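Local coordinates for protein condensin complex subunit 3 (Schizosaccharomyces pombe, PDB 5OQR) that serves as a regulatory subunit of the condensin complex, which is required to convert interphase chromatin into condensed, mitotic-like chromosomes, at residues A[530-535]-A[571-576]; A[539-544]-A[583-588]. All coordinates share one frame; numbering follows the deposited sequence.

Both contacts join the same two neighbouring helix pairs of the solenoid, 518-534 with 537-554 and 563-574 with 580-597. Contact 1 pairs the first helix of each, contact 2 the second, so their segments alternate along the chain, and their centres lie about 8 Å apart. The link between them is made largely inside the pairs. Tyr532 O of contact 1 probably accepts a hydrogen bond from Lys540 NZ of contact 2 at 2.7 Å, and Tyr532 CE2 packs on Ile544 CD1 at 3.6 Å. On the other pair, Leu574 O lies 3.3 Å from Gln583 CG. All four touching residues of contact 2 are buried, and a chain of another protein reaches it; contact 1 is partly buried.

Contact 1 of 2, residues A[530-535]-A[571-576]; sequences HCYEKG and FEALGE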
loop_
_atom_site.group_PDB
_atom_site.type_symbol
_atom_site.label_atom_id
_atom_site.label_comp_id
_atom_site.label_asym_id
_atom_site.label_seq_id
_atom_site.Cartn_x
_atom_site.Cartn_y
_atom_site.Cartn_z
ATOM N N HIS A 530 23.576 -24.643 15.425
ATOM C CA HIS A 530 23.395 -24.838 16.859
ATOM C C HIS A 530 22.711 -23.639 17.499
ATOM O O HIS A 530 21.996 -23.790 18.496
ATOM C CB HIS A 530 24.748 -25.096 17.521
ATOM C CG HIS A 530 24.660 -25.370 18.990
ATOM N ND1 HIS A 530 25.011 -24.439 19.943
ATOM C CD2 HIS A 530 24.258 -26.470 19.670
ATOM C CE1 HIS A 530 24.832 -24.954 21.146
ATOM N NE2 HIS A 530 24.376 -26.185 21.008
ATOM N N CYS A 531 22.908 -22.443 16.942
ATOM C CA CYS A 531 22.230 -21.264 17.472
ATOM C C CYS A 531 20.726 -21.346 17.253
ATOM O O CYS A 531 19.946 -20.890 18.095
ATOM C CB CYS A 531 22.793 -19.998 16.825
ATOM S SG CYS A 531 24.412 -19.492 17.446
ATOM N N TYR A 532 20.294 -21.925 16.133
ATOM C CA TYR A 532 18.871 -21.923 15.818
ATOM C C TYR A 532 18.104 -22.906 16.695
ATOM O O TYR A 532 17.047 -22.570 17.240
ATOM C CB TYR A 532 18.648 -22.250 14.345
ATOM C CG TYR A 532 17.209 -22.063 13.937
ATOM C CD1 TYR A 532 16.272 -23.062 14.154
ATOM C CD2 TYR A 532 16.781 -20.881 13.357
ATOM C CE1 TYR A 532 14.955 -22.893 13.800
ATOM C CE2 TYR A 532 15.464 -20.701 12.997
ATOM C CZ TYR A 532 14.556 -21.712 13.222
ATOM O OH TYR A 532 13.240 -21.545 12.868
ATOM N N GLU A 533 18.611 -24.131 16.834
ATOM C CA GLU A 533 17.843 -25.165 17.520
ATOM C C GLU A 533 17.802 -24.924 19.024
ATOM O O GLU A 533 16.738 -25.022 19.647
ATOM C CB GLU A 533 18.414 -26.550 17.207
ATOM C CG GLU A 533 19.925 -26.673 17.317
ATOM C CD GLU A 533 20.403 -28.103 17.144
ATOM O OE1 GLU A 533 19.699 -29.029 17.602
ATOM O OE2 GLU A 533 21.478 -28.303 16.535
ATOM N N LYS A 534 18.944 -24.602 19.627
ATOM C CA LYS A 534 19.046 -24.470 21.074
ATOM C C LYS A 534 19.065 -23.023 21.548
ATOM O O LYS A 534 19.213 -22.783 22.750
ATOM C CB LYS A 534 20.306 -25.184 21.578
ATOM C CG LYS A 534 20.405 -26.647 21.167
ATOM C CD LYS A 534 19.624 -27.566 22.089
ATOM C CE LYS A 534 19.414 -28.924 21.433
ATOM N NZ LYS A 534 19.027 -29.975 22.404
ATOM N N GLY A 535 18.911 -22.054 20.645
ATOM C CA GLY A 535 18.990 -20.656 20.998
ATOM C C GLY A 535 17.625 -19.993 21.110
ATOM O O GLY A 535 16.595 -20.550 20.747
ATOM N N PHE A 571 12.462 -24.015 6.879
ATOM C CA PHE A 571 11.113 -24.557 7.008
ATOM C C PHE A 571 10.555 -24.295 8.397
ATOM O O PHE A 571 9.442 -23.779 8.548
ATOM C CB PHE A 571 11.107 -26.063 6.724
ATOM C CG PHE A 571 11.269 -26.413 5.279
ATOM C CD1 PHE A 571 10.390 -25.922 4.333
ATOM C CD2 PHE A 571 12.290 -27.250 4.868
ATOM C CE1 PHE A 571 10.536 -26.247 3.003
ATOM C CE2 PHE A 571 12.440 -27.578 3.540
ATOM C CZ PHE A 571 11.560 -27.076 2.607
ATOM N N GLU A 572 11.317 -24.657 9.429
ATOM C CA GLU A 572 10.850 -24.490 10.799
ATOM C C GLU A 572 10.490 -23.038 11.080
ATOM O O GLU A 572 9.443 -22.747 11.669
ATOM C CB GLU A 572 11.923 -24.984 11.769
ATOM C CG GLU A 572 11.432 -25.218 13.180
ATOM C CD GLU A 572 12.492 -25.848 14.059
ATOM O OE1 GLU A 572 12.500 -25.574 15.277
ATOM O OE2 GLU A 572 13.323 -26.616 13.528
ATOM N N ALA A 573 11.347 -22.106 10.655
ATOM C CA ALA A 573 11.066 -20.690 10.864
ATOM C C ALA A 573 9.750 -20.295 10.210
ATOM O O ALA A 573 8.914 -19.621 10.819
ATOM C CB ALA A 573 12.209 -19.839 10.310
ATOM N N LEU A 574 9.551 -20.710 8.959
ATOM C CA LEU A 574 8.363 -20.309 8.219
ATOM C C LEU A 574 7.083 -20.850 8.840
ATOM O O LEU A 574 6.013 -20.270 8.630
ATOM C CB LEU A 574 8.480 -20.772 6.768
ATOM C CG LEU A 574 7.340 -20.401 5.821
ATOM C CD1 LEU A 574 6.960 -18.938 5.948
ATOM C CD2 LEU A 574 7.739 -20.719 4.398
ATOM N N GLY A 575 7.165 -21.938 9.601
ATOM C CA GLY A 575 6.007 -22.518 10.242
ATOM C C GLY A 575 5.715 -22.021 11.637
ATOM O O GLY A 575 4.758 -22.491 12.261
ATOM N N GLU A 576 6.508 -21.085 12.158
ATOM C CA GLU A 576 6.299 -20.562 13.509
ATOM C C GLU A 576 5.418 -19.316 13.446
ATOM O O GLU A 576 5.860 -18.183 13.636
ATOM C CB GLU A 576 7.632 -20.264 14.181
ATOM C CG GLU A 576 8.502 -21.493 14.396
ATOM C CD GLU A 576 9.070 -21.587 15.800
ATOM O OE1 GLU A 576 8.474 -21.008 16.733
ATOM O OE2 GLU A 576 10.118 -22.246 15.977
#
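Tyr532 reaches across to Glu572 and Ala573, joining the C-terminal parts of helices 518-534 and 563-574, two helices of the HEAT-repeat alpha-solenoid with helix 537-554 between them in the chain. Segment 530-535 belongs to HEAT repeat 8. The backbones stand well apart here: the nearest CA atoms, of Tyr532 and Ala573, are separated by 9.3 Å, so a long side chain has to bridge the interval. With CG of Tyr532 anti to the backbone N (chi1 -172°), the phenol is carried outward to the second helix, and it supplies most of the surface buried between the segments.

The hydroxyl end meets Ala573, and the CE1 edge meets Glu572. The ring carbon CZ of Tyr532 is 4.2 Å from Ala573 CB, an ordinary apolar contact beside the helix backbone. Glu572 comes from the other helix and runs past the tyrosine in the opposite direction, its chain extended beyond CG. Its carboxylate carbon CD arrives at the ring edge, in the ring plane, 3.9 Å from Tyr532 CE1. Ring and carboxylate planes are almost perpendicular, at 89°, so the two flat groups are not stacked. Glu576 OE2 comes no nearer to Tyr532 OH than 4.5 Å.

Helix 537-554 packs on the tyrosine through Ala543, and Lys540 makes a cation-pi contact with its ring. No hydrogen bond spans the two segments: although Tyr532 OH comes within 3.0 Å of Ala573 N, the angle is poor.

Contact 2 of 2, residues A[539-544]-A[583-588]; sequences LKCTAI and QTLGAE
Where Cys541 and Ile544 meet Leu585, helices 537-554 and 580-597 run side by side in the same direction. Over the short segments their axes come within 10.0 Å and are inclined by 7°, a nearly parallel arrangement. Two CA pairs define the register: Cys541 with Leu585 at 7.1 Å and Ile544 with Gly586 at 6.8 Å. Residues three apart on one helix therefore face consecutive residues on the other.

Leu585 is the projecting group. Its chi1 of -172° swings the branch out beside its own carbonyl carbon and toward the first helix, and the methyl CD2 makes the closest approaches. This methyl lies 3.6 Å from Cys541 CB and 3.9 Å from Ile544 CB, so it touches both members of the i, i+3 pair; it also meets the backbone at Cys541 O. Ile544 passes alongside the leucine in the opposite direction. Its CG2 rests 3.9 Å from Leu585 CG. The same methyl approaches Gly586 CA at 4.4 Å, where the contact is with backbone since glycine has no side chain.

All four touching residues are buried, and no hydrogen bond crosses between the segments, so the interface is apolar packing. Leu582 and Ala589 extend it along helix 580-597, touching Cys541 and Ile544 respectively. An aromatic side chain from a chain of another protein packs on Leu585, while Glu588 OE2 is hydrogen-bonded to an aromatic side chain of that chain, placing this part of the solenoid at a subunit interface. Helix 537-554 lies in HEAT repeat 8, and its near-parallel packing against a helix of the neighbouring helical hairpin is as expected of an alpha-solenoid.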
loop_
_atom_site.group_PDB
_atom_site.type_symbol
_atom_site.label_atom_id
_atom_site.label_comp_id
_atom_site.label_asym_id
_atom_site.label_seq_id
_atom_site.Cartn_x
_atom_site.Cartn_y
_atom_site.Cartn_z
ATOM N N LEU A 539 18.304 -15.314 18.775
ATOM C CA LEU A 539 19.415 -16.067 18.210
ATOM C C LEU A 539 18.993 -16.805 16.946
ATOM O O LEU A 539 19.785 -16.933 16.006
ATOM C CB LEU A 539 19.957 -17.044 19.253
ATOM C CG LEU A 539 21.478 -17.179 19.369
ATOM C CD1 LEU A 539 22.141 -15.846 19.674
ATOM C CD2 LEU A 539 21.828 -18.189 20.448
ATOM N N LYS A 540 17.750 -17.290 16.905
ATOM C CA LYS A 540 17.233 -17.896 15.685
ATOM C C LYS A 540 17.235 -16.897 14.538
ATOM O O LYS A 540 17.606 -17.236 13.409
ATOM C CB LYS A 540 15.820 -18.426 15.921
ATOM C CG LYS A 540 15.742 -19.630 16.834
ATOM C CD LYS A 540 14.296 -19.962 17.152
ATOM C CE LYS A 540 14.182 -21.143 18.091
ATOM N NZ LYS A 540 14.394 -22.437 17.390
ATOM N N CYS A 541 16.820 -15.657 14.807
ATOM C CA CYS A 541 16.831 -14.636 13.767
ATOM C C CYS A 541 18.249 -14.324 13.308
ATOM O O CYS A 541 18.466 -14.011 12.134
ATOM C CB CYS A 541 16.146 -13.367 14.268
ATOM S SG CYS A 541 14.400 -13.564 14.644
ATOM N N THR A 542 19.225 -14.406 14.211
ATOM C CA THR A 542 20.611 -14.181 13.817
ATOM C C THR A 542 21.101 -15.298 12.909
ATOM O O THR A 542 21.858 -15.053 11.964
ATOM C CB THR A 542 21.498 -14.061 15.060
ATOM O OG1 THR A 542 21.146 -12.878 15.783
ATOM C CG2 THR A 542 22.976 -13.987 14.686
ATOM N N ALA A 543 20.678 -16.532 13.180
ATOM C CA ALA A 543 21.073 -17.657 12.341
ATOM C C ALA A 543 20.495 -17.526 10.938
ATOM O O ALA A 543 21.206 -17.712 9.946
ATOM C CB ALA A 543 20.628 -18.968 12.987
ATOM N N ILE A 544 19.204 -17.201 10.835
ATOM C CA ILE A 544 18.557 -17.103 9.527
ATOM C C ILE A 544 19.249 -16.051 8.669
ATOM O O ILE A 544 19.546 -16.284 7.492
ATOM C CB ILE A 544 17.056 -16.793 9.687
ATOM C CG1 ILE A 544 16.346 -17.893 10.483
ATOM C CG2 ILE A 544 16.389 -16.617 8.324
ATOM C CD1 ILE A 544 16.302 -19.245 9.804
ATOM N N GLN A 583 8.850 -15.757 11.886
ATOM C CA GLN A 583 8.162 -16.290 10.716
ATOM C C GLN A 583 8.374 -15.390 9.508
ATOM O O GLN A 583 8.712 -15.863 8.416
ATOM C CB GLN A 583 6.675 -16.437 11.017
ATOM C CG GLN A 583 5.931 -17.328 10.045
ATOM C CD GLN A 583 4.431 -17.202 10.191
ATOM O OE1 GLN A 583 3.909 -16.109 10.398
ATOM N NE2 GLN A 583 3.732 -18.325 10.098
ATOM N N THR A 584 8.170 -14.085 9.683
ATOM C CA THR A 584 8.394 -13.149 8.589
ATOM C C THR A 584 9.825 -13.222 8.082
ATOM O O THR A 584 10.081 -12.962 6.902
ATOM C CB THR A 584 8.075 -11.725 9.043
ATOM O OG1 THR A 584 6.743 -11.676 9.566
ATOM C CG2 THR A 584 8.195 -10.745 7.882
ATOM N N LEU A 585 10.768 -13.569 8.955
ATOM C CA LEU A 585 12.168 -13.607 8.554
ATOM C C LEU A 585 12.463 -14.833 7.700
ATOM O O LEU A 585 13.109 -14.728 6.653
ATOM C CB LEU A 585 13.066 -13.580 9.791
ATOM C CG LEU A 585 14.561 -13.433 9.516
ATOM C CD1 LEU A 585 14.857 -12.122 8.806
ATOM C CD2 LEU A 585 15.334 -13.528 10.814
ATOM N N GLY A 586 12.006 -16.006 8.140
ATOM C CA GLY A 586 12.132 -17.191 7.309
ATOM C C GLY A 586 11.497 -17.001 5.946
ATOM O O GLY A 586 12.086 -17.340 4.918
ATOM N N ALA A 587 10.289 -16.437 5.920
ATOM C CA ALA A 587 9.627 -16.167 4.650
ATOM C C ALA A 587 10.470 -15.250 3.778
ATOM O O ALA A 587 10.614 -15.484 2.574
ATOM C CB ALA A 587 8.249 -15.555 4.894
ATOM N N GLU A 588 11.036 -14.197 4.369
ATOM C CA GLU A 588 11.846 -13.265 3.594
ATOM C C GLU A 588 13.120 -13.931 3.092
ATOM O O GLU A 588 13.503 -13.750 1.933
ATOM C CB GLU A 588 12.177 -12.036 4.437
ATOM C CG GLU A 588 12.714 -10.870 3.632
ATOM C CD GLU A 588 12.972 -9.642 4.480
ATOM O OE1 GLU A 588 12.663 -9.676 5.690
ATOM O OE2 GLU A 588 13.485 -8.643 3.937
#